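Calcium-dependent protein kinase, putative (Plasmodium falciparum, PDB 3MSE) probably phosphorylates serine and threonine residues of proteins in response to calcium, which the EF-hands of the C-terminal regulatory domain described here bind. Local coordinates at residues L110-Y124 and K166-S178. Residues are numbered along the deposited sequence; the frame is centred on the assembly and turned at random.
Sequences LKAAFNKIDKDEDGY and KISFQEFKDYMLS. With CA (calcium ion), chain B.
Helix 110-117 and helix 169-177 pass 10.4 Å apart at 121° between their N-to-C directions, with Phe114 nearest Phe169 and Leu110 nearest Lys173 in the backbone register. Phe114, Phe169 and Phe172 form an aromatic cluster joining helix 110-117 to helix 169-177, the latter probably the closing helix of the partner EF-hand. The edge of Phe169 points at the face of Phe114 in a T-shaped stack, centroids 5.6 Å apart and planes at 79°, while Phe114 turns its own edge to the face of Phe172 in an offset edge-to-face contact, CD1 lying 3.6 Å from Phe172 CG. Phe114 reaches both because its CG is anti to the backbone N (chi1 -179°), and Phe169 CA lies over one face of its ring. Lys111 CG sits over the face of Phe169, 3.9 Å from the ring centroid, a CH-pi contact, and the bend at chi2 carries CD and CE across the same ring. Leu110 is a knob among Phe172, Lys173, Met176 and Leu177, its CD2 3.8 Å from Met176 CB.

Beyond the helix, Asp118 OD2, both carboxylate oxygens of Asp122 and Tyr124 O bind calcium with two waters, and Asp129 completes the site. Asp118 OD1 accepts from Gly123 N at 2.8 Å, tying the loop's first ligand to its backbone. Ser168 and Glu171 make a capping box at the start of helix 169-177. Tyr124 CA meets Ile167 O at 3.4 Å, and backbone hydrogen bonds of Ile167 with Ile125 join the calcium loop to the residues before helix 169-177. Ile167 packs on helix 141-152, and the long helix 18-48 meets Leu110, Phe172 and Met176.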
loop_
_atom_site.group_PDB
_atom_site.type_symbol
_atom_site.label_atom_id
_atom_site.label_comp_id
_atom_site.label_asym_id
_atom_site.label_seq_id
_atom_site.Cartn_x
_atom_site.Cartn_y
_atom_site.Cartn_z
ATOM N N LEU A 110 3.955 1.189 -8.932
ATOM C CA LEU A 110 4.682 1.681 -10.084
ATOM C C LEU A 110 3.892 1.469 -11.368
ATOM O O LEU A 110 3.925 2.313 -12.266
ATOM C CB LEU A 110 6.068 1.043 -10.173
ATOM C CG LEU A 110 7.170 1.602 -9.262
ATOM C CD1 LEU A 110 8.443 0.792 -9.415
ATOM C CD2 LEU A 110 7.453 3.092 -9.544
ATOM N N LYS A 111 3.167 0.352 -11.444
ATOM C CA LYS A 111 2.375 0.045 -12.628
ATOM C C LYS A 111 1.257 1.056 -12.782
ATOM O O LYS A 111 1.036 1.562 -13.872
ATOM C CB LYS A 111 1.811 -1.384 -12.586
ATOM C CG LYS A 111 2.058 -2.204 -13.864
ATOM C CD LYS A 111 1.587 -1.491 -15.124
ATOM C CE LYS A 111 1.815 -2.334 -16.371
ATOM N NZ LYS A 111 1.133 -1.700 -17.544
ATOM N N ALA A 112 0.575 1.351 -11.675
ATOM C CA ALA A 112 -0.525 2.313 -11.656
ATOM C C ALA A 112 -0.072 3.730 -12.004
ATOM O O ALA A 112 -0.793 4.458 -12.696
ATOM C CB ALA A 112 -1.234 2.294 -10.306
ATOM N N ALA A 113 1.114 4.117 -11.526
ATOM C CA ALA A 113 1.686 5.415 -11.867
ATOM C C ALA A 113 2.001 5.497 -13.361
ATOM O O ALA A 113 1.652 6.472 -14.025
ATOM C CB ALA A 113 2.940 5.691 -11.027
ATOM N N PHE A 114 2.667 4.463 -13.873
ATOM C CA PHE A 114 2.972 4.345 -15.291
ATOM C C PHE A 114 1.705 4.473 -16.148
ATOM O O PHE A 114 1.698 5.196 -17.139
ATOM C CB PHE A 114 3.664 3.005 -15.565
ATOM C CG PHE A 114 4.041 2.800 -16.999
ATOM C CD1 PHE A 114 5.304 3.162 -17.454
ATOM C CD2 PHE A 114 3.135 2.235 -17.899
ATOM C CE1 PHE A 114 5.662 2.986 -18.780
ATOM C CE2 PHE A 114 3.488 2.042 -19.244
ATOM C CZ PHE A 114 4.751 2.420 -19.682
ATOM N N ASN A 115 0.645 3.766 -15.759
ATOM C CA ASN A 115 -0.616 3.786 -16.509
ATOM C C ASN A 115 -1.245 5.158 -16.540
ATOM O O ASN A 115 -1.767 5.566 -17.569
ATOM C CB ASN A 115 -1.611 2.754 -15.968
ATOM C CG ASN A 115 -1.278 1.337 -16.417
ATOM O OD1 ASN A 115 -0.605 1.138 -17.429
ATOM N ND2 ASN A 115 -1.736 0.356 -15.666
ATOM N N LYS A 116 -1.180 5.881 -15.422
ATOM C CA LYS A 116 -1.668 7.261 -15.394
ATOM C C LYS A 116 -0.892 8.171 -16.337
ATOM O O LYS A 116 -1.474 9.056 -16.954
ATOM C CB LYS A 116 -1.664 7.827 -13.979
ATOM C CG LYS A 116 -2.821 7.317 -13.145
ATOM C CD LYS A 116 -3.002 8.112 -11.870
ATOM C CE LYS A 116 -4.298 7.699 -11.162
ATOM N NZ LYS A 116 -4.376 6.214 -10.941
ATOM N N ILE A 117 0.410 7.934 -16.464
ATOM C CA ILE A 117 1.261 8.774 -17.305
ATOM C C ILE A 117 1.086 8.474 -18.804
ATOM O O ILE A 117 1.112 9.377 -19.631
ATOM C CB ILE A 117 2.754 8.682 -16.888
ATOM C CG1 ILE A 117 2.948 9.219 -15.452
ATOM C CG2 ILE A 117 3.634 9.462 -17.849
ATOM C CD1 ILE A 117 4.277 8.802 -14.804
ATOM N N ASP A 118 0.923 7.197 -19.133
ATOM C CA ASP A 118 0.676 6.751 -20.496
ATOM C C ASP A 118 -0.783 7.096 -20.858
ATOM O O ASP A 118 -1.671 6.243 -20.769
ATOM C CB ASP A 118 0.931 5.244 -20.550
ATOM C CG ASP A 118 0.614 4.629 -21.897
ATOM O OD1 ASP A 118 0.366 3.402 -21.909
ATOM O OD2 ASP A 118 0.626 5.351 -22.926
ATOM N N LYS A 119 -1.021 8.351 -21.236
ATOM C CA LYS A 119 -2.390 8.862 -21.431
ATOM C C LYS A 119 -3.183 7.992 -22.407
ATOM O O LYS A 119 -4.348 7.675 -22.160
ATOM C CB LYS A 119 -2.385 10.315 -21.936
ATOM C CG LYS A 119 -2.036 11.384 -20.906
ATOM C CD LYS A 119 -1.742 12.741 -21.605
ATOM C CE LYS A 119 -2.982 13.677 -21.712
ATOM N NZ LYS A 119 -2.699 15.105 -22.226
ATOM N N ASP A 120 -2.525 7.595 -23.498
ATOM C CA ASP A 120 -3.179 6.883 -24.599
ATOM C C ASP A 120 -3.091 5.356 -24.509
ATOM O O ASP A 120 -3.423 4.650 -25.471
ATOM C CB ASP A 120 -2.639 7.386 -25.943
ATOM C CG ASP A 120 -2.955 8.856 -26.185
ATOM O OD1 ASP A 120 -4.129 9.256 -25.994
ATOM O OD2 ASP A 120 -2.034 9.615 -26.563
ATOM N N GLU A 121 -2.647 4.861 -23.351
ATOM C CA GLU A 121 -2.660 3.429 -23.024
ATOM C C GLU A 121 -2.020 2.549 -24.092
ATOM O O GLU A 121 -2.470 1.424 -24.339
ATOM C CB GLU A 121 -4.089 2.959 -22.732
ATOM C CG GLU A 121 -4.793 3.772 -21.662
ATOM C CD GLU A 121 -6.249 3.393 -21.503
ATOM O OE1 GLU A 121 -6.663 2.363 -22.078
ATOM O OE2 GLU A 121 -6.983 4.124 -20.803
ATOM N N ASP A 122 -0.969 3.065 -24.719
ATOM C CA ASP A 122 -0.243 2.333 -25.754
ATOM C C ASP A 122 0.925 1.503 -25.196
ATOM O O ASP A 122 1.613 0.818 -25.949
ATOM C CB ASP A 122 0.261 3.309 -26.822
ATOM C CG ASP A 122 0.895 4.550 -26.218
ATOM O OD1 ASP A 122 0.243 5.627 -26.227
ATOM O OD2 ASP A 122 2.035 4.447 -25.707
ATOM N N GLY A 123 1.149 1.580 -23.882
ATOM C CA GLY A 123 2.242 0.848 -23.214
ATOM C C GLY A 123 3.621 1.500 -23.223
ATOM O O GLY A 123 4.604 0.895 -22.787
ATOM N N TYR A 124 3.706 2.732 -23.718
ATOM C CA TYR A 124 4.971 3.465 -23.735
ATOM C C TYR A 124 4.802 4.885 -23.209
ATOM O O TYR A 124 3.815 5.558 -23.532
ATOM C CB TYR A 124 5.557 3.490 -25.151
ATOM C CG TYR A 124 6.140 2.155 -25.589
ATOM C CD1 TYR A 124 7.494 1.869 -25.402
ATOM C CD2 TYR A 124 5.332 1.178 -26.184
ATOM C CE1 TYR A 124 8.034 0.639 -25.792
ATOM C CE2 TYR A 124 5.862 -0.059 -26.577
ATOM C CZ TYR A 124 7.212 -0.320 -26.380
ATOM O OH TYR A 124 7.742 -1.537 -26.766
ATOM N N LYS A 166 11.298 6.725 -25.930
ATOM C CA LYS A 166 10.084 6.228 -25.316
ATOM C C LYS A 166 10.508 5.365 -24.138
ATOM O O LYS A 166 11.664 4.948 -24.054
ATOM C CB LYS A 166 9.295 5.378 -26.313
ATOM C CG LYS A 166 9.117 6.015 -27.694
ATOM C CD LYS A 166 8.229 5.173 -28.610
ATOM C CE LYS A 166 6.749 5.418 -28.349
ATOM N NZ LYS A 166 6.354 6.818 -28.681
ATOM N N ILE A 167 9.578 5.081 -23.235
ATOM C CA ILE A 167 9.894 4.329 -22.028
ATOM C C ILE A 167 8.865 3.222 -21.803
ATOM O O ILE A 167 7.669 3.493 -21.656
ATOM C CB ILE A 167 9.970 5.271 -20.784
ATOM C CG1 ILE A 167 11.061 6.337 -20.967
ATOM C CG2 ILE A 167 10.192 4.479 -19.507
ATOM C CD1 ILE A 167 10.989 7.500 -19.964
ATOM N N SER A 168 9.336 1.978 -21.785
ATOM C CA SER A 168 8.501 0.824 -21.454
ATOM C C SER A 168 8.291 0.781 -19.946
ATOM O O SER A 168 8.982 1.481 -19.207
ATOM C CB SER A 168 9.188 -0.470 -21.897
ATOM O OG SER A 168 10.255 -0.798 -21.015
ATOM N N PHE A 169 7.364 -0.057 -19.482
ATOM C CA PHE A 169 7.152 -0.190 -18.055
ATOM C C PHE A 169 8.403 -0.683 -17.352
ATOM O O PHE A 169 8.693 -0.258 -16.234
ATOM C CB PHE A 169 5.966 -1.091 -17.701
ATOM C CG PHE A 169 5.842 -1.332 -16.222
ATOM C CD1 PHE A 169 6.064 -2.597 -15.688
ATOM C CD2 PHE A 169 5.585 -0.270 -15.353
ATOM C CE1 PHE A 169 5.988 -2.817 -14.318
ATOM C CE2 PHE A 169 5.515 -0.474 -13.980
ATOM C CZ PHE A 169 5.710 -1.754 -13.459
ATOM N N GLN A 170 9.134 -1.580 -18.011
ATOM C CA GLN A 170 10.332 -2.180 -17.432
ATOM C C GLN A 170 11.436 -1.140 -17.235
ATOM O O GLN A 170 12.061 -1.098 -16.178
ATOM C CB GLN A 170 10.823 -3.368 -18.282
ATOM C CG GLN A 170 11.668 -4.389 -17.510
ATOM C CD GLN A 170 10.907 -5.046 -16.362
ATOM O OE1 GLN A 170 11.405 -5.115 -15.241
ATOM N NE2 GLN A 170 9.690 -5.515 -16.634
ATOM N N GLU A 171 11.655 -0.305 -18.247
ATOM C CA GLU A 171 12.635 0.787 -18.169
ATOM C C GLU A 171 12.207 1.858 -17.162
ATOM O O GLU A 171 13.046 2.454 -16.481
ATOM C CB GLU A 171 12.825 1.437 -19.531
ATOM C CG GLU A 171 13.253 0.490 -20.639
ATOM C CD GLU A 171 13.234 1.161 -22.003
ATOM O OE1 GLU A 171 14.097 0.832 -22.847
ATOM O OE2 GLU A 171 12.361 2.028 -22.230
ATOM N N PHE A 172 10.895 2.090 -17.084
ATOM C CA PHE A 172 10.314 3.002 -16.107
ATOM C C PHE A 172 10.583 2.467 -14.706
ATOM O O PHE A 172 11.122 3.176 -13.854
ATOM C CB PHE A 172 8.807 3.141 -16.345
ATOM C CG PHE A 172 8.088 3.909 -15.276
ATOM C CD1 PHE A 172 7.337 3.247 -14.318
ATOM C CD2 PHE A 172 8.160 5.306 -15.229
ATOM C CE1 PHE A 172 6.657 3.960 -13.322
ATOM C CE2 PHE A 172 7.488 6.031 -14.242
ATOM C CZ PHE A 172 6.739 5.361 -13.287
ATOM N N LYS A 173 10.218 1.204 -14.495
ATOM C CA LYS A 173 10.384 0.522 -13.217
ATOM C C LYS A 173 11.844 0.487 -12.795
ATOM O O LYS A 173 12.167 0.747 -11.639
ATOM C CB LYS A 173 9.836 -0.907 -13.302
ATOM C CG LYS A 173 9.831 -1.660 -11.974
ATOM C CD LYS A 173 10.269 -3.104 -12.156
ATOM C CE LYS A 173 9.112 -4.046 -12.478
ATOM N NZ LYS A 173 8.658 -4.811 -11.271
ATOM N N ASP A 174 12.717 0.162 -13.741
ATOM C CA ASP A 174 14.148 0.074 -13.471
ATOM C C ASP A 174 14.710 1.426 -13.063
ATOM O O ASP A 174 15.514 1.499 -12.132
ATOM C CB ASP A 174 14.911 -0.468 -14.685
ATOM C CG ASP A 174 14.683 -1.969 -14.914
ATOM O OD1 ASP A 174 14.126 -2.658 -14.028
ATOM O OD2 ASP A 174 15.062 -2.454 -16.003
ATOM N N TYR A 175 14.293 2.499 -13.742
ATOM C CA TYR A 175 14.766 3.826 -13.334
ATOM C C TYR A 175 14.296 4.197 -11.927
ATOM O O TYR A 175 15.102 4.604 -11.091
ATOM C CB TYR A 175 14.412 4.937 -14.330
ATOM C CG TYR A 175 14.809 6.299 -13.793
ATOM C CD1 TYR A 175 16.139 6.718 -13.816
ATOM C CD2 TYR A 175 13.857 7.152 -13.219
ATOM C CE1 TYR A 175 16.513 7.963 -13.299
ATOM C CE2 TYR A 175 14.215 8.395 -12.701
ATOM C CZ TYR A 175 15.543 8.796 -12.747
ATOM O OH TYR A 175 15.898 10.025 -12.232
ATOM N N MET A 176 12.996 4.056 -11.667
ATOM C CA MET A 176 12.451 4.489 -10.382
ATOM C C MET A 176 13.107 3.729 -9.231
ATOM O O MET A 176 13.496 4.334 -8.229
ATOM C CB MET A 176 10.928 4.349 -10.340
ATOM C CG MET A 176 10.181 5.297 -11.289
ATOM S SD MET A 176 10.488 7.062 -10.992
ATOM C CE MET A 176 9.862 7.232 -9.326
ATOM N N LEU A 177 13.241 2.411 -9.387
ATOM C CA LEU A 177 13.891 1.565 -8.371
ATOM C C LEU A 177 15.321 1.997 -8.065
ATOM O O LEU A 177 15.728 1.988 -6.918
ATOM C CB LEU A 177 13.859 0.090 -8.765
ATOM C CG LEU A 177 12.522 -0.631 -8.605
ATOM C CD1 LEU A 177 12.583 -1.994 -9.296
ATOM C CD2 LEU A 177 12.133 -0.789 -7.145
ATOM N N SER A 178 16.067 2.394 -9.089
ATOM C CA SER A 178 17.433 2.880 -8.903
ATOM C C SER A 178 17.537 4.202 -8.131
ATOM O O SER A 178 18.636 4.607 -7.758
ATOM C CB SER A 178 18.103 3.058 -10.256
ATOM O OG SER A 178 17.678 4.278 -10.839
HETATM CA CA CA B . 1.872 6.657 -24.379
HETATM O O HOH W 1 0.007 8.017 -24.397
HETATM O O HOH W 2 2.762 7.646 -25.858
#